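Local coordinates for protein putative TIM-barrel metal-dependent hydrolase (Mycobacterium avium subsp. paratuberculosis S397, PDB 4DZI) that probably acts as a metal-dependent hydrolase of the amidohydrolase family, with two cadmium ions bound in its TIM-barrel active site in this crystal, at residues Pro333-Ala343 and Phe369-Ser377; Val9-Tyr17 and Leu352-Gly360. All coordinates share one frame; numbering follows the deposited sequence. Where two conformers were deposited one is given.

From the N terminus, the chain first lays down Val9-Tyr17, which carries strand 9-15. Interaction 2 closes the longer loop: Leu352-Gly360 returns to this strand after 334 intervening residues, bringing an early strand and a late loop of the barrel together at the metal site. Interaction 1 closes a short loop. Pro333-Ala343 follows strand 329-331 and enters helix 339-346, and Phe369-Ser377 comes back to it just before helix 378-393. The two contacts cross, since Leu352-Gly360 lies between the segments of interaction 1, while Val9-Tyr17 lies before both. They also touch: Phe369 packs on Phe353, and Tyr335 OH reaches Ser355 O in a weak hydrogen bond.

Interaction 1 (Pro333-Ala343 and Phe369-Ser377); sequences PYYEDDLPELA and FTAELKGFS
Phe369 meets Tyr335 and Pro333 at the start of the contact. Its CG stands anti to the backbone N (chi1 -171°), which carries the ring toward the 333-343 segment. There Phe369 CE2 lies in the plane of the Tyr335 ring, at its edge, 3.9 Å from Tyr335 CD1. Phe369 CZ has Pro333 CG near its own ring plane, 4.2 Å away. Glu372 comes next. Its bent chain runs CG, CD and OE1 past Tyr335 O, with Glu372 CG 3.5 Å away. Glu372 OE2 forms a salt bridge with Arg76, which also pairs with Glu336. A water lies 2.9 Å from Glu372 O; its link to Asp337 O is weak and long. This contact joins the loop after barrel strand 329-331 and the start of helix 339-346 to the turns that lead into helix 378-393. Asp338 N-caps the first of these helices through Glu341 N, and Ser377 N-caps the second. Leu373 adds a methyl contact, CD2 to Leu339 CD1 at 3.7 Å, and its other neighbours include Ile381 and Ile384 of helix 378-393. A type I turn from Leu373 to Phe376 then brings in the last ring. Phe376 CE2 touches Leu339 CB at 3.8 Å and Pro340 CD more loosely. At the edge of this ring, Ala343 CB sits 3.9 Å from Phe376 CE1, and Leu339 O lies near the ring plane beside CZ.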
loop_
_atom_site.group_PDB
_atom_site.type_symbol
_atom_site.label_atom_id
_atom_site.label_comp_id
_atom_site.label_asym_id
_atom_site.label_seq_id
_atom_site.Cartn_x
_atom_site.Cartn_y
_atom_site.Cartn_z
ATOM N N PRO C 333 -14.851 12.366 1.427
ATOM C CA PRO C 333 -13.893 11.996 2.479
ATOM C C PRO C 333 -14.546 11.248 3.643
ATOM O O PRO C 333 -15.788 11.204 3.799
ATOM C CB PRO C 333 -13.404 13.363 2.982
ATOM C CG PRO C 333 -14.659 14.239 2.831
ATOM C CD PRO C 333 -15.182 13.803 1.471
ATOM N N TYR C 334 -13.708 10.663 4.499
ATOM C CA TYR C 334 -14.218 10.156 5.769
ATOM C C TYR C 334 -14.417 11.358 6.712
ATOM O O TYR C 334 -13.755 12.401 6.576
ATOM C CB TYR C 334 -13.274 9.084 6.399
ATOM C CG TYR C 334 -13.296 7.675 5.777
ATOM C CD1 TYR C 334 -14.462 7.118 5.247
ATOM C CD2 TYR C 334 -12.143 6.871 5.773
ATOM C CE1 TYR C 334 -14.469 5.829 4.706
ATOM C CE2 TYR C 334 -12.152 5.588 5.234
ATOM C CZ TYR C 334 -13.311 5.061 4.688
ATOM O OH TYR C 334 -13.320 3.754 4.132
ATOM N N TYR C 335 -15.345 11.206 7.661
ATOM C CA TYR C 335 -15.743 12.310 8.571
ATOM C C TYR C 335 -14.601 12.915 9.361
ATOM O O TYR C 335 -14.649 14.099 9.683
ATOM C CB TYR C 335 -16.853 11.859 9.536
ATOM C CG TYR C 335 -17.719 10.830 8.887
ATOM C CD1 TYR C 335 -18.350 11.105 7.672
ATOM C CD2 TYR C 335 -17.857 9.562 9.432
ATOM C CE1 TYR C 335 -19.128 10.154 7.041
ATOM C CE2 TYR C 335 -18.624 8.600 8.803
ATOM C CZ TYR C 335 -19.259 8.899 7.614
ATOM O OH TYR C 335 -20.024 7.942 6.988
ATOM N N GLU C 336 -13.582 12.112 9.670
ATOM C CA GLU C 336 -12.454 12.552 10.508
ATOM C C GLU C 336 -11.274 13.103 9.740
ATOM O O GLU C 336 -10.314 13.592 10.315
ATOM C CB GLU C 336 -11.987 11.404 11.420
ATOM C CG GLU C 336 -12.912 11.116 12.592
ATOM C CD GLU C 336 -12.960 12.254 13.604
ATOM O OE1 GLU C 336 -14.073 12.735 13.889
ATOM O OE2 GLU C 336 -11.897 12.676 14.115
ATOM N N ASP C 337 -11.349 13.043 8.417
ATOM C CA ASP C 337 -10.294 13.585 7.589
ATOM C C ASP C 337 -10.086 15.099 7.809
ATOM O O ASP C 337 -11.011 15.834 8.163
ATOM C CB ASP C 337 -10.600 13.301 6.109
ATOM C CG ASP C 337 -10.559 11.833 5.760
ATOM O OD1 ASP C 337 -10.158 10.983 6.599
ATOM O OD2 ASP C 337 -10.919 11.502 4.604
ATOM N N ASP C 338 -8.861 15.553 7.605
ATOM C CA ASP C 338 -8.555 16.982 7.687
ATOM C C ASP C 338 -9.123 17.701 6.440
ATOM O O ASP C 338 -8.495 17.736 5.353
ATOM C CB ASP C 338 -7.039 17.140 7.785
ATOM C CG ASP C 338 -6.601 18.583 7.989
ATOM O OD1 ASP C 338 -7.379 19.512 7.713
ATOM O OD2 ASP C 338 -5.455 18.781 8.423
ATOM N N LEU C 339 -10.331 18.256 6.573
ATOM C CA LEU C 339 -11.045 18.783 5.399
ATOM C C LEU C 339 -10.496 20.111 4.848
ATOM O O LEU C 339 -10.384 20.285 3.631
ATOM C CB LEU C 339 -12.563 18.826 5.653
ATOM C CG LEU C 339 -13.130 17.438 5.993
ATOM C CD1 LEU C 339 -14.624 17.535 6.268
ATOM C CD2 LEU C 339 -12.856 16.410 4.899
ATOM N N PRO C 340 -10.115 21.042 5.738
ATOM C CA PRO C 340 -9.373 22.221 5.292
ATOM C C PRO C 340 -8.132 21.833 4.492
ATOM O O PRO C 340 -7.860 22.397 3.436
ATOM C CB PRO C 340 -8.986 22.908 6.612
ATOM C CG PRO C 340 -10.081 22.521 7.548
ATOM C CD PRO C 340 -10.428 21.098 7.178
ATOM N N GLU C 341 -7.367 20.868 4.978
ATOM C CA GLU C 341 -6.176 20.457 4.240
ATOM C C GLU C 341 -6.556 19.829 2.914
ATOM O O GLU C 341 -5.942 20.100 1.896
ATOM C CB GLU C 341 -5.325 19.476 5.067
ATOM C CG GLU C 341 -4.174 18.852 4.296
ATOM C CD GLU C 341 -3.051 19.837 3.991
ATOM O OE1 GLU C 341 -2.943 20.858 4.703
ATOM O OE2 GLU C 341 -2.269 19.588 3.041
ATOM N N LEU C 342 -7.580 18.969 2.919
ATOM C CA LEU C 342 -7.999 18.346 1.672
ATOM C C LEU C 342 -8.353 19.432 0.653
ATOM O O LEU C 342 -8.032 19.310 -0.518
ATOM C CB LEU C 342 -9.229 17.416 1.908
ATOM C CG LEU C 342 -9.708 16.606 0.691
ATOM C CD1 LEU C 342 -8.608 15.718 0.108
ATOM C CD2 LEU C 342 -10.928 15.764 1.065
ATOM N N ALA C 343 -9.046 20.487 1.100
ATOM C CA ALA C 343 -9.486 21.549 0.165
ATOM C C ALA C 343 -8.262 22.244 -0.420
ATOM O O ALA C 343 -8.195 22.625 -1.603
ATOM C CB ALA C 343 -10.375 22.559 0.891
ATOM N N PHE C 369 -22.999 15.810 9.153
ATOM C CA PHE C 369 -21.700 15.984 8.497
ATOM C C PHE C 369 -21.246 17.441 8.642
ATOM O O PHE C 369 -20.060 17.718 8.677
ATOM C CB PHE C 369 -21.828 15.589 7.024
ATOM C CG PHE C 369 -20.525 15.522 6.263
ATOM C CD1 PHE C 369 -20.011 16.650 5.632
ATOM C CD2 PHE C 369 -19.856 14.311 6.118
ATOM C CE1 PHE C 369 -18.845 16.596 4.908
ATOM C CE2 PHE C 369 -18.684 14.246 5.381
ATOM C CZ PHE C 369 -18.178 15.389 4.778
ATOM N N THR C 370 -22.186 18.391 8.725
ATOM C CA THR C 370 -21.787 19.775 8.810
ATOM C C THR C 370 -20.951 20.121 10.040
ATOM O O THR C 370 -20.227 21.137 10.019
ATOM C CB THR C 370 -23.004 20.735 8.785
ATOM O OG1 THR C 370 -23.877 20.412 9.867
ATOM C CG2 THR C 370 -23.803 20.591 7.458
ATOM N N ALA C 371 -21.054 19.298 11.082
ATOM C CA ALA C 371 -20.233 19.481 12.280
ATOM C C ALA C 371 -18.738 19.463 11.924
ATOM O O ALA C 371 -17.934 20.081 12.633
ATOM C CB ALA C 371 -20.558 18.427 13.350
ATOM N N GLU C 372 -18.383 18.786 10.822
ATOM C CA GLU C 372 -16.982 18.677 10.373
ATOM C C GLU C 372 -16.536 19.839 9.487
ATOM O O GLU C 372 -15.385 19.862 9.029
ATOM C CB GLU C 372 -16.757 17.374 9.592
ATOM C CG GLU C 372 -17.411 16.140 10.197
ATOM C CD GLU C 372 -17.016 15.956 11.649
ATOM O OE1 GLU C 372 -15.980 16.520 12.057
ATOM O OE2 GLU C 372 -17.742 15.261 12.379
ATOM N N LEU C 373 -17.446 20.793 9.218
ATOM C CA LEU C 373 -17.173 21.854 8.255
ATOM C C LEU C 373 -17.041 23.255 8.885
ATOM O O LEU C 373 -17.099 24.266 8.183
ATOM C CB LEU C 373 -18.286 21.867 7.187
ATOM C CG LEU C 373 -18.418 20.546 6.394
ATOM C CD1 LEU C 373 -19.546 20.637 5.374
ATOM C CD2 LEU C 373 -17.110 20.244 5.672
ATOM N N LYS C 374 -16.860 23.318 10.197
ATOM C CA LYS C 374 -16.753 24.624 10.846
ATOM C C LYS C 374 -15.574 25.444 10.288
ATOM O O LYS C 374 -15.517 26.660 10.453
ATOM C CB LYS C 374 -16.673 24.474 12.364
ATOM C CG LYS C 374 -17.885 23.784 12.980
ATOM C CD LYS C 374 -17.635 23.446 14.449
ATOM C CE LYS C 374 -18.511 22.299 14.947
ATOM N NZ LYS C 374 -19.946 22.675 15.088
ATOM N N GLY C 375 -14.648 24.800 9.597
ATOM C CA GLY C 375 -13.559 25.568 8.981
ATOM C C GLY C 375 -13.863 26.215 7.630
ATOM O O GLY C 375 -12.952 26.659 6.932
ATOM N N PHE C 376 -15.134 26.281 7.247
ATOM C CA PHE C 376 -15.484 26.698 5.891
ATOM C C PHE C 376 -16.529 27.817 5.914
ATOM O O PHE C 376 -17.371 27.835 6.788
ATOM C CB PHE C 376 -16.073 25.503 5.148
ATOM C CG PHE C 376 -15.047 24.479 4.745
ATOM C CD1 PHE C 376 -14.347 24.622 3.561
ATOM C CD2 PHE C 376 -14.806 23.370 5.553
ATOM C CE1 PHE C 376 -13.383 23.680 3.182
ATOM C CE2 PHE C 376 -13.845 22.424 5.180
ATOM C CZ PHE C 376 -13.147 22.587 3.998
ATOM N N SER C 377 -16.492 28.669 4.893
ATOM C CA SER C 377 -17.538 29.686 4.707
ATOM C C SER C 377 -18.892 29.055 4.422
ATOM O O SER C 377 -18.999 27.904 3.964
ATOM C CB SER C 377 -17.178 30.609 3.554
ATOM O OG SER C 377 -17.175 29.901 2.333
HETATM O O HOH W 1 -12.880 18.486 9.409
#

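Interaction 2 (Val9-Tyr17 and Leu352-Gly360); sequences VIDVDNHYY and LFGSDWPHG. With CD (cadmium ion), chain Q; CD (cadmium ion), chain P.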
loop_
_atom_site.group_PDB
_atom_site.type_symbol
_atom_site.label_atom_id
_atom_site.label_comp_id
_atom_site.label_asym_id
_atom_site.label_seq_id
_atom_site.Cartn_x
_atom_site.Cartn_y
_atom_site.Cartn_z
ATOM N N VAL C 9 -29.949 18.714 1.086
ATOM C CA VAL C 9 -28.608 18.291 0.707
ATOM C C VAL C 9 -28.649 17.213 -0.357
ATOM O O VAL C 9 -29.700 16.622 -0.636
ATOM C CB VAL C 9 -27.814 17.824 1.937
ATOM C CG1 VAL C 9 -27.741 18.953 2.967
ATOM C CG2 VAL C 9 -28.435 16.582 2.572
ATOM N N ILE C 10 -27.495 16.939 -0.976
ATOM C CA ILE C 10 -27.372 15.864 -1.945
ATOM C C ILE C 10 -26.338 14.909 -1.312
ATOM O O ILE C 10 -25.210 15.303 -1.116
ATOM C CB ILE C 10 -26.818 16.388 -3.282
ATOM C CG1 ILE C 10 -27.676 17.556 -3.804
ATOM C CG2 ILE C 10 -26.668 15.230 -4.293
ATOM C CD1 ILE C 10 -29.059 17.169 -4.249
ATOM N N ASP C 11 -26.760 13.708 -0.950
ATOM C CA ASP C 11 -25.917 12.742 -0.208
ATOM C C ASP C 11 -25.357 11.742 -1.205
ATOM O O ASP C 11 -26.123 10.954 -1.795
ATOM C CB ASP C 11 -26.815 12.036 0.819
ATOM C CG ASP C 11 -26.025 11.266 1.864
ATOM O OD1 ASP C 11 -24.913 10.818 1.529
ATOM O OD2 ASP C 11 -26.524 11.095 3.010
ATOM N N VAL C 12 -24.034 11.740 -1.432
ATOM C CA VAL C 12 -23.488 10.855 -2.472
ATOM C C VAL C 12 -23.202 9.430 -1.973
ATOM O O VAL C 12 -22.716 8.588 -2.729
ATOM C CB VAL C 12 -22.225 11.442 -3.153
ATOM C CG1 VAL C 12 -22.502 12.882 -3.675
ATOM C CG2 VAL C 12 -21.013 11.429 -2.221
ATOM N N ASP C 13 -23.529 9.151 -0.716
ATOM C CA ASP C 13 -23.276 7.794 -0.210
ATOM C C ASP C 13 -24.432 7.347 0.650
ATOM O O ASP C 13 -24.480 7.621 1.856
ATOM C CB ASP C 13 -22.004 7.733 0.641
ATOM C CG ASP C 13 -21.573 6.318 0.925
ATOM O OD1 ASP C 13 -22.302 5.357 0.539
ATOM O OD2 ASP C 13 -20.512 6.184 1.578
ATOM N N ASN C 14 -25.348 6.621 0.000
ATOM C CA ASN C 14 -26.420 5.962 0.738
ATOM C C ASN C 14 -26.514 4.525 0.264
ATOM O O ASN C 14 -26.048 4.180 -0.808
ATOM C CB ASN C 14 -27.765 6.678 0.485
ATOM C CG ASN C 14 -28.183 7.618 1.607
ATOM O OD1 ASN C 14 -29.381 7.693 1.939
ATOM N ND2 ASN C 14 -27.249 8.409 2.130
ATOM N N HIS C 15 -27.082 3.660 1.111
ATOM C CA HIS C 15 -27.272 2.248 0.745
ATOM C C HIS C 15 -28.689 1.723 0.877
ATOM O O HIS C 15 -29.473 2.237 1.665
ATOM C CB HIS C 15 -26.320 1.364 1.586
ATOM C CG HIS C 15 -24.876 1.610 1.272
ATOM N ND1 HIS C 15 -24.267 1.010 0.241
ATOM C CD2 HIS C 15 -23.946 2.489 1.828
ATOM C CE1 HIS C 15 -22.997 1.452 0.141
ATOM N NE2 HIS C 15 -22.790 2.351 1.103
ATOM N N TYR C 16 -28.994 0.709 0.073
ATOM C CA TYR C 16 -30.097 -0.211 0.333
ATOM C C TYR C 16 -29.474 -1.523 0.829
ATOM O O TYR C 16 -28.244 -1.731 0.736
ATOM C CB TYR C 16 -30.912 -0.457 -0.944
ATOM C CG TYR C 16 -30.044 -0.684 -2.135
ATOM C CD1 TYR C 16 -29.384 -1.911 -2.337
ATOM C CD2 TYR C 16 -29.834 0.331 -3.076
ATOM C CE1 TYR C 16 -28.548 -2.099 -3.434
ATOM C CE2 TYR C 16 -28.985 0.151 -4.174
ATOM C CZ TYR C 16 -28.356 -1.071 -4.354
ATOM O OH TYR C 16 -27.517 -1.269 -5.416
ATOM N N TYR C 17 -30.315 -2.417 1.356
ATOM C CA TYR C 17 -29.874 -3.770 1.659
ATOM C C TYR C 17 -30.595 -4.649 0.641
ATOM O O TYR C 17 -31.840 -4.642 0.536
ATOM C CB TYR C 17 -30.240 -4.137 3.089
ATOM C CG TYR C 17 -29.394 -3.409 4.122
ATOM C CD1 TYR C 17 -28.000 -3.479 4.067
ATOM C CD2 TYR C 17 -29.953 -2.608 5.108
ATOM C CE1 TYR C 17 -27.194 -2.849 5.005
ATOM C CE2 TYR C 17 -29.163 -1.946 6.030
ATOM C CZ TYR C 17 -27.776 -2.058 5.976
ATOM O OH TYR C 17 -26.997 -1.428 6.928
ATOM N N LEU C 352 -16.958 16.052 -1.527
ATOM C CA LEU C 352 -18.365 15.688 -1.465
ATOM C C LEU C 352 -18.831 15.215 -0.111
ATOM O O LEU C 352 -18.214 14.350 0.527
ATOM C CB LEU C 352 -18.660 14.577 -2.477
ATOM C CG LEU C 352 -18.438 14.888 -3.957
ATOM C CD1 LEU C 352 -18.563 13.672 -4.850
ATOM C CD2 LEU C 352 -19.486 15.931 -4.359
ATOM N N PHE C 353 -19.979 15.712 0.320
ATOM C CA PHE C 353 -20.671 15.097 1.444
ATOM C C PHE C 353 -21.321 13.753 1.108
ATOM O O PHE C 353 -22.079 13.636 0.139
ATOM C CB PHE C 353 -21.718 16.086 1.973
ATOM C CG PHE C 353 -22.911 15.438 2.602
ATOM C CD1 PHE C 353 -22.810 14.742 3.799
ATOM C CD2 PHE C 353 -24.149 15.541 1.979
ATOM C CE1 PHE C 353 -23.944 14.165 4.371
ATOM C CE2 PHE C 353 -25.278 14.958 2.534
ATOM C CZ PHE C 353 -25.184 14.299 3.743
ATOM N N GLY C 354 -20.980 12.735 1.903
ATOM C CA GLY C 354 -21.660 11.432 1.808
ATOM C C GLY C 354 -21.762 10.904 3.247
ATOM O O GLY C 354 -20.803 10.983 4.009
ATOM N N SER C 355 -22.919 10.381 3.625
ATOM C CA SER C 355 -23.139 9.946 5.002
ATOM C C SER C 355 -22.955 8.438 5.216
ATOM O O SER C 355 -22.700 8.011 6.354
ATOM C CB SER C 355 -24.587 10.264 5.415
ATOM O OG SER C 355 -25.470 9.481 4.627
ATOM N N ASP C 356 -23.096 7.648 4.149
ATOM C CA ASP C 356 -23.059 6.183 4.212
ATOM C C ASP C 356 -24.236 5.636 4.976
ATOM O O ASP C 356 -24.188 4.530 5.495
ATOM C CB ASP C 356 -21.758 5.682 4.865
ATOM C CG ASP C 356 -21.477 4.203 4.579
ATOM O OD1 ASP C 356 -21.839 3.666 3.519
ATOM O OD2 ASP C 356 -20.816 3.592 5.442
ATOM N N TRP C 357 -25.301 6.420 5.065
ATOM C CA TRP C 357 -26.501 5.905 5.738
ATOM C C TRP C 357 -27.175 4.805 4.945
ATOM O O TRP C 357 -27.290 4.883 3.728
ATOM C CB TRP C 357 -27.443 7.110 5.931
ATOM C CG TRP C 357 -28.509 6.838 6.959
ATOM C CD1 TRP C 357 -28.439 7.063 8.330
ATOM C CD2 TRP C 357 -29.847 6.281 6.738
ATOM N NE1 TRP C 357 -29.618 6.684 8.955
ATOM C CE2 TRP C 357 -30.481 6.190 8.060
ATOM C CE3 TRP C 357 -30.550 5.833 5.624
ATOM C CZ2 TRP C 357 -31.780 5.697 8.227
ATOM C CZ3 TRP C 357 -31.854 5.353 5.809
ATOM C CH2 TRP C 357 -32.439 5.268 7.091
ATOM N N PRO C 358 -27.667 3.728 5.602
ATOM C CA PRO C 358 -27.831 3.474 7.020
ATOM C C PRO C 358 -26.761 2.559 7.601
ATOM O O PRO C 358 -27.008 1.919 8.605
ATOM C CB PRO C 358 -29.134 2.688 7.034
ATOM C CG PRO C 358 -29.030 1.817 5.851
ATOM C CD PRO C 358 -28.392 2.713 4.804
ATOM N N HIS C 359 -25.580 2.476 6.989
ATOM C CA HIS C 359 -24.593 1.530 7.542
ATOM C C HIS C 359 -24.132 1.831 8.945
ATOM O O HIS C 359 -24.145 2.956 9.389
ATOM C CB HIS C 359 -23.369 1.490 6.600
ATOM C CG HIS C 359 -23.592 0.706 5.327
ATOM N ND1 HIS C 359 -22.603 0.538 4.376
ATOM C CD2 HIS C 359 -24.686 -0.001 4.876
ATOM C CE1 HIS C 359 -23.072 -0.229 3.391
ATOM N NE2 HIS C 359 -24.341 -0.580 3.704
ATOM N N GLY C 360 -23.695 0.802 9.680
ATOM C CA GLY C 360 -23.310 1.058 11.066
ATOM C C GLY C 360 -22.125 2.006 11.204
ATOM O O GLY C 360 -22.035 2.789 12.175
HETATM CD CD CD Q . -21.068 3.683 1.338
HETATM CD CD CD P . -20.507 1.502 4.424
HETATM O O HOH W 2 -22.595 15.878 -1.628
HETATM O O HOH W 3 -28.380 -0.389 8.897
HETATM O O HOH W 4 -19.771 -0.440 3.060
#
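Asp356 and Asp13 lie side by side and point the same way. Asp356 CB packs 3.6 Å from Asp13 OD2. With chi1 at -163°, the Asp356 carboxylate extends away from the backbone N to the two metals. Asp356 OD1 bridges them, 2.3 Å from the cadmium ion that Asp13 and His15 bind and 2.7 Å from the second. Asp356 OD2 binds the second ion as well. Asp13 grips the first ion with both oxygens, and His15 NE2 binds it at 2.2 Å. His359 ND1 is a ligand of the second, as is a water. The His15 and His359 rings form an offset stack, with centroids 3.8 Å apart and planes at 9°. His359 NE2 is hydrogen-bonded outside the two segments, to Thr123.

Behind the ligands, Asp11 ties the two backbones together. Asp11 OD1 accepts from Asp13 N, in an Asx turn, and from Ser355 N, the two donors reaching it from opposite faces of the carboxylate. Ser355 OG donates to the syn lone pair of Asp11 OD2 at 2.5 Å. Backbone bonds from Val12 N to Phe353 O and from His15 N to Trp357 O (2.9 Å) tie the segments together. His230, Glu293 and Glu361 complete the metal shells. The Asp-X-His pair on strand 9-15 and the late aspartate belong to the binuclear metal centre of an amidohydrolase TIM barrel.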